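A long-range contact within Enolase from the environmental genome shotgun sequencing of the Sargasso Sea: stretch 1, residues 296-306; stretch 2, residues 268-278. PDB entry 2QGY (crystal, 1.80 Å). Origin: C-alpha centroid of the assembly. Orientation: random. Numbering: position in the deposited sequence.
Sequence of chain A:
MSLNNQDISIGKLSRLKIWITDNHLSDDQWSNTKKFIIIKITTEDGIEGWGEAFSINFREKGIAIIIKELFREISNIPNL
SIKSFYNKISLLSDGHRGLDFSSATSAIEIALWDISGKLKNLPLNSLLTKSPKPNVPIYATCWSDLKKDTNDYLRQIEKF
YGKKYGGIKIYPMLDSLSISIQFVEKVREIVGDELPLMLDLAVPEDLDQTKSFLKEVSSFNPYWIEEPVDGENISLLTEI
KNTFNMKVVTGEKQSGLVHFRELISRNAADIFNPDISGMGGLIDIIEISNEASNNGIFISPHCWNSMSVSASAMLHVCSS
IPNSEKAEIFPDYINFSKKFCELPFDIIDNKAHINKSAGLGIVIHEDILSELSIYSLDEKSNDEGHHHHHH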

# COMPACT_ATOMS: atom_id res chain seq x y z
N GLY A 296 -20.46 -17.74 -0.85
CA GLY A 296 -21.61 -17.05 -1.40
C GLY A 296 -21.39 -15.62 -1.84
O GLY A 296 -22.35 -14.87 -2.00
N ILE A 297 -20.13 -15.26 -2.07
CA ILE A 297 -19.74 -13.88 -2.44
C ILE A 297 -19.32 -13.87 -3.91
O ILE A 297 -18.67 -14.80 -4.39
CB ILE A 297 -18.58 -13.41 -1.51
CG1 ILE A 297 -19.12 -13.25 -0.08
CG2 ILE A 297 -17.91 -12.12 -2.08
CD1 ILE A 297 -18.07 -13.02 0.99
N PHE A 298 -19.74 -12.85 -4.65
CA PHE A 298 -19.40 -12.72 -6.06
C PHE A 298 -18.25 -11.74 -6.25
O PHE A 298 -17.94 -10.97 -5.37
CB PHE A 298 -20.61 -12.25 -6.85
CG PHE A 298 -21.70 -13.30 -6.93
CD1 PHE A 298 -21.85 -14.06 -8.07
CD2 PHE A 298 -22.53 -13.54 -5.83
CE1 PHE A 298 -22.83 -15.05 -8.14
CE2 PHE A 298 -23.52 -14.52 -5.88
CZ PHE A 298 -23.67 -15.28 -7.04
N ILE A 299 -17.64 -11.80 -7.43
CA ILE A 299 -16.52 -10.93 -7.79
C ILE A 299 -16.88 -10.09 -9.01
O ILE A 299 -17.27 -10.61 -10.05
CB ILE A 299 -15.26 -11.77 -8.13
CG1 ILE A 299 -14.86 -12.69 -6.96
CG2 ILE A 299 -14.08 -10.84 -8.51
CD1 ILE A 299 -14.46 -11.94 -5.64
N SER A 300 -16.73 -8.78 -8.89
CA SER A 300 -16.97 -7.89 -10.02
C SER A 300 -15.71 -7.08 -10.11
O SER A 300 -15.56 -6.10 -9.42
CB SER A 300 -18.13 -6.95 -9.69
OG SER A 300 -18.31 -5.99 -10.73
N PRO A 301 -14.75 -7.49 -10.95
CA PRO A 301 -13.52 -6.69 -10.96
C PRO A 301 -13.73 -5.22 -11.31
O PRO A 301 -14.55 -4.86 -12.18
CB PRO A 301 -12.66 -7.39 -12.02
CG PRO A 301 -13.20 -8.81 -12.05
CD PRO A 301 -14.71 -8.60 -11.91
N HIS A 302 -12.98 -4.36 -10.62
CA HIS A 302 -13.02 -2.95 -10.86
C HIS A 302 -12.07 -2.78 -12.04
O HIS A 302 -11.12 -3.54 -12.19
CB HIS A 302 -12.51 -2.25 -9.59
CG HIS A 302 -12.30 -0.76 -9.70
ND1 HIS A 302 -11.08 -0.21 -10.00
CD2 HIS A 302 -13.11 0.28 -9.39
CE1 HIS A 302 -11.14 1.11 -9.93
NE2 HIS A 302 -12.37 1.44 -9.57
N CYS A 303 -12.34 -1.82 -12.92
CA CYS A 303 -11.47 -1.64 -14.09
C CYS A 303 -11.41 -0.18 -14.51
O CYS A 303 -11.86 0.20 -15.60
CB CYS A 303 -11.90 -2.55 -15.26
SG CYS A 303 -10.58 -2.60 -16.56
N TRP A 304 -10.89 0.67 -13.63
CA TRP A 304 -10.66 2.05 -14.01
C TRP A 304 -9.24 2.10 -14.57
O TRP A 304 -8.27 2.49 -13.91
CB TRP A 304 -10.91 3.01 -12.84
CG TRP A 304 -10.84 4.46 -13.24
CD1 TRP A 304 -11.31 5.02 -14.39
CD2 TRP A 304 -10.20 5.51 -12.51
NE1 TRP A 304 -11.02 6.37 -14.42
CE2 TRP A 304 -10.37 6.70 -13.27
CE3 TRP A 304 -9.53 5.56 -11.29
CZ2 TRP A 304 -9.87 7.94 -12.83
CZ3 TRP A 304 -9.05 6.81 -10.84
CH2 TRP A 304 -9.21 7.97 -11.63
N ASN A 305 -9.14 1.68 -15.82
CA ASN A 305 -7.86 1.42 -16.52
C ASN A 305 -8.17 1.64 -17.99
O ASN A 305 -9.30 2.03 -18.35
CB ASN A 305 -7.46 -0.05 -16.36
CG ASN A 305 -7.12 -0.44 -14.91
OD1 ASN A 305 -6.21 0.12 -14.30
ND2 ASN A 305 -7.81 -1.43 -14.40
N SER A 306 -7.19 1.39 -18.86
CA SER A 306 -7.53 1.42 -20.31
C SER A 306 -8.49 0.30 -20.65
O SER A 306 -8.58 -0.69 -19.94
CB SER A 306 -6.31 1.28 -21.18
OG SER A 306 -6.04 -0.08 -21.47
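Stretch 2, residues 268-278: AADIFNPDISG

Stretch 2 runs beside stretch 1 in the same general direction, the end-to-end lines of the touching parts 33° apart, and the two bury 761 Å² between them. Ile271 and Phe272 form a short extended strand, parallel to Phe298 and Ile299; CA of Ile271 lies 4.7 Å from CA of Phe298, and CA of Phe272 lies 5.0 Å from CA of Ile299. The ladder begins with Phe298 N donating to Asp270 O (3.2 Å), continues with Phe272 N to Phe298 O (3.0 Å), and passes to Ser300 N donating to Phe272 O (2.9 Å). A water bridges the carbonyls at the start, donating to Asp270 O at 2.7 Å and to Gly296 O at 2.8 Å.

Phe272, chi1 m, shares its face of the sheet with Ile299, whose CD1 packs 3.8 Å from Phe272 CB. Ile297 CG2 sits over the face of the Phe272 ring, 3.8 Å from the centroid and only 6° off the normal, a CH-pi contact. On the other face, Ile271 CG1 approaches Phe298 CB at 4.3 Å.

Beyond the strands, pairing resumes around His302, which covers the most surface in stretch 1. Its N and O both bond to stretch 2, to the residues before and after Asp275: His302 N donates to Pro274 O (2.9 Å), and Ile276 N donates to His302 O (3.0 Å). The His302 CA is 4.2 Å from that of Asp275, a single bridge. Asp275, chi1 t, turns its carboxylate to the imidazole edge, where His302 ND1 donates to Asp275 OD1 at 2.6 Å. Trp304 N adds a weak bond to Asp275 OD1 (3.3 Å), while Asn305 ND2 donates almost linearly to Asp275 OD2 (2.8 Å). Ser277 N also donates to Asp275 OD2 (2.8 Å), tying the carboxylate to its own stretch. Ile276 CG2 packs 3.9 Å from Cys303 SG.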

# COMPACT_ATOMS: atom_id res chain seq x y z
N ALA A 268 -18.52 -9.39 5.57
CA ALA A 268 -18.56 -7.94 5.51
C ALA A 268 -19.07 -7.35 4.19
O ALA A 268 -19.28 -6.14 4.08
CB ALA A 268 -17.17 -7.35 5.88
N ALA A 269 -19.29 -8.20 3.21
CA ALA A 269 -19.70 -7.74 1.89
C ALA A 269 -20.34 -8.85 1.09
O ALA A 269 -20.18 -10.03 1.38
CB ALA A 269 -18.51 -7.15 1.12
N ASP A 270 -21.07 -8.45 0.05
CA ASP A 270 -21.77 -9.38 -0.82
C ASP A 270 -20.98 -9.62 -2.12
O ASP A 270 -21.09 -10.68 -2.75
CB ASP A 270 -23.14 -8.77 -1.14
CG ASP A 270 -23.98 -8.58 0.13
OD1 ASP A 270 -24.34 -9.63 0.68
OD2 ASP A 270 -24.25 -7.45 0.60
N ILE A 271 -20.20 -8.61 -2.51
CA ILE A 271 -19.44 -8.64 -3.78
C ILE A 271 -18.11 -7.95 -3.52
O ILE A 271 -18.05 -6.94 -2.85
CB ILE A 271 -20.20 -7.83 -4.89
CG1 ILE A 271 -21.60 -8.41 -5.16
CG2 ILE A 271 -19.36 -7.75 -6.21
CD1 ILE A 271 -22.54 -7.47 -5.96
N PHE A 272 -17.02 -8.49 -4.06
CA PHE A 272 -15.75 -7.79 -3.97
C PHE A 272 -15.40 -7.19 -5.34
O PHE A 272 -15.65 -7.83 -6.35
CB PHE A 272 -14.62 -8.77 -3.62
CG PHE A 272 -14.76 -9.45 -2.28
CD1 PHE A 272 -15.44 -8.85 -1.21
CD2 PHE A 272 -14.18 -10.71 -2.08
CE1 PHE A 272 -15.51 -9.50 0.04
CE2 PHE A 272 -14.26 -11.35 -0.82
CZ PHE A 272 -14.91 -10.74 0.22
N ASN A 273 -14.81 -6.00 -5.37
CA ASN A 273 -14.43 -5.39 -6.64
C ASN A 273 -12.94 -4.94 -6.62
O ASN A 273 -12.65 -3.80 -6.93
CB ASN A 273 -15.39 -4.24 -7.02
CG ASN A 273 -15.24 -3.01 -6.12
OD1 ASN A 273 -14.85 -3.12 -4.95
ND2 ASN A 273 -15.51 -1.82 -6.67
N PRO A 274 -12.01 -5.86 -6.34
CA PRO A 274 -10.59 -5.47 -6.45
C PRO A 274 -10.36 -5.05 -7.93
O PRO A 274 -11.05 -5.57 -8.85
CB PRO A 274 -9.83 -6.77 -6.16
CG PRO A 274 -10.78 -7.87 -6.53
CD PRO A 274 -12.16 -7.30 -6.08
N ASP A 275 -9.39 -4.19 -8.17
CA ASP A 275 -9.12 -3.79 -9.57
C ASP A 275 -8.31 -4.90 -10.23
O ASP A 275 -7.43 -5.52 -9.62
CB ASP A 275 -8.37 -2.46 -9.63
CG ASP A 275 -8.26 -1.91 -11.07
OD1 ASP A 275 -9.11 -1.09 -11.47
OD2 ASP A 275 -7.34 -2.34 -11.80
N ILE A 276 -8.67 -5.20 -11.47
CA ILE A 276 -8.00 -6.25 -12.22
C ILE A 276 -6.47 -6.07 -12.30
O ILE A 276 -5.68 -7.06 -12.39
CB ILE A 276 -8.63 -6.35 -13.65
CG1 ILE A 276 -8.06 -7.56 -14.42
CG2 ILE A 276 -8.42 -5.00 -14.45
CD1 ILE A 276 -8.42 -8.96 -13.84
N SER A 277 -6.05 -4.81 -12.30
CA SER A 277 -4.66 -4.44 -12.49
C SER A 277 -4.09 -3.87 -11.19
O SER A 277 -3.02 -3.26 -11.17
CB SER A 277 -4.55 -3.42 -13.59
OG SER A 277 -4.62 -4.08 -14.85
N GLY A 278 -4.81 -4.07 -10.08
CA GLY A 278 -4.35 -3.53 -8.81
C GLY A 278 -4.27 -4.54 -7.68
O GLY A 278 -3.68 -4.24 -6.64
O HOH W 1 -23.24 -12.32 -2.73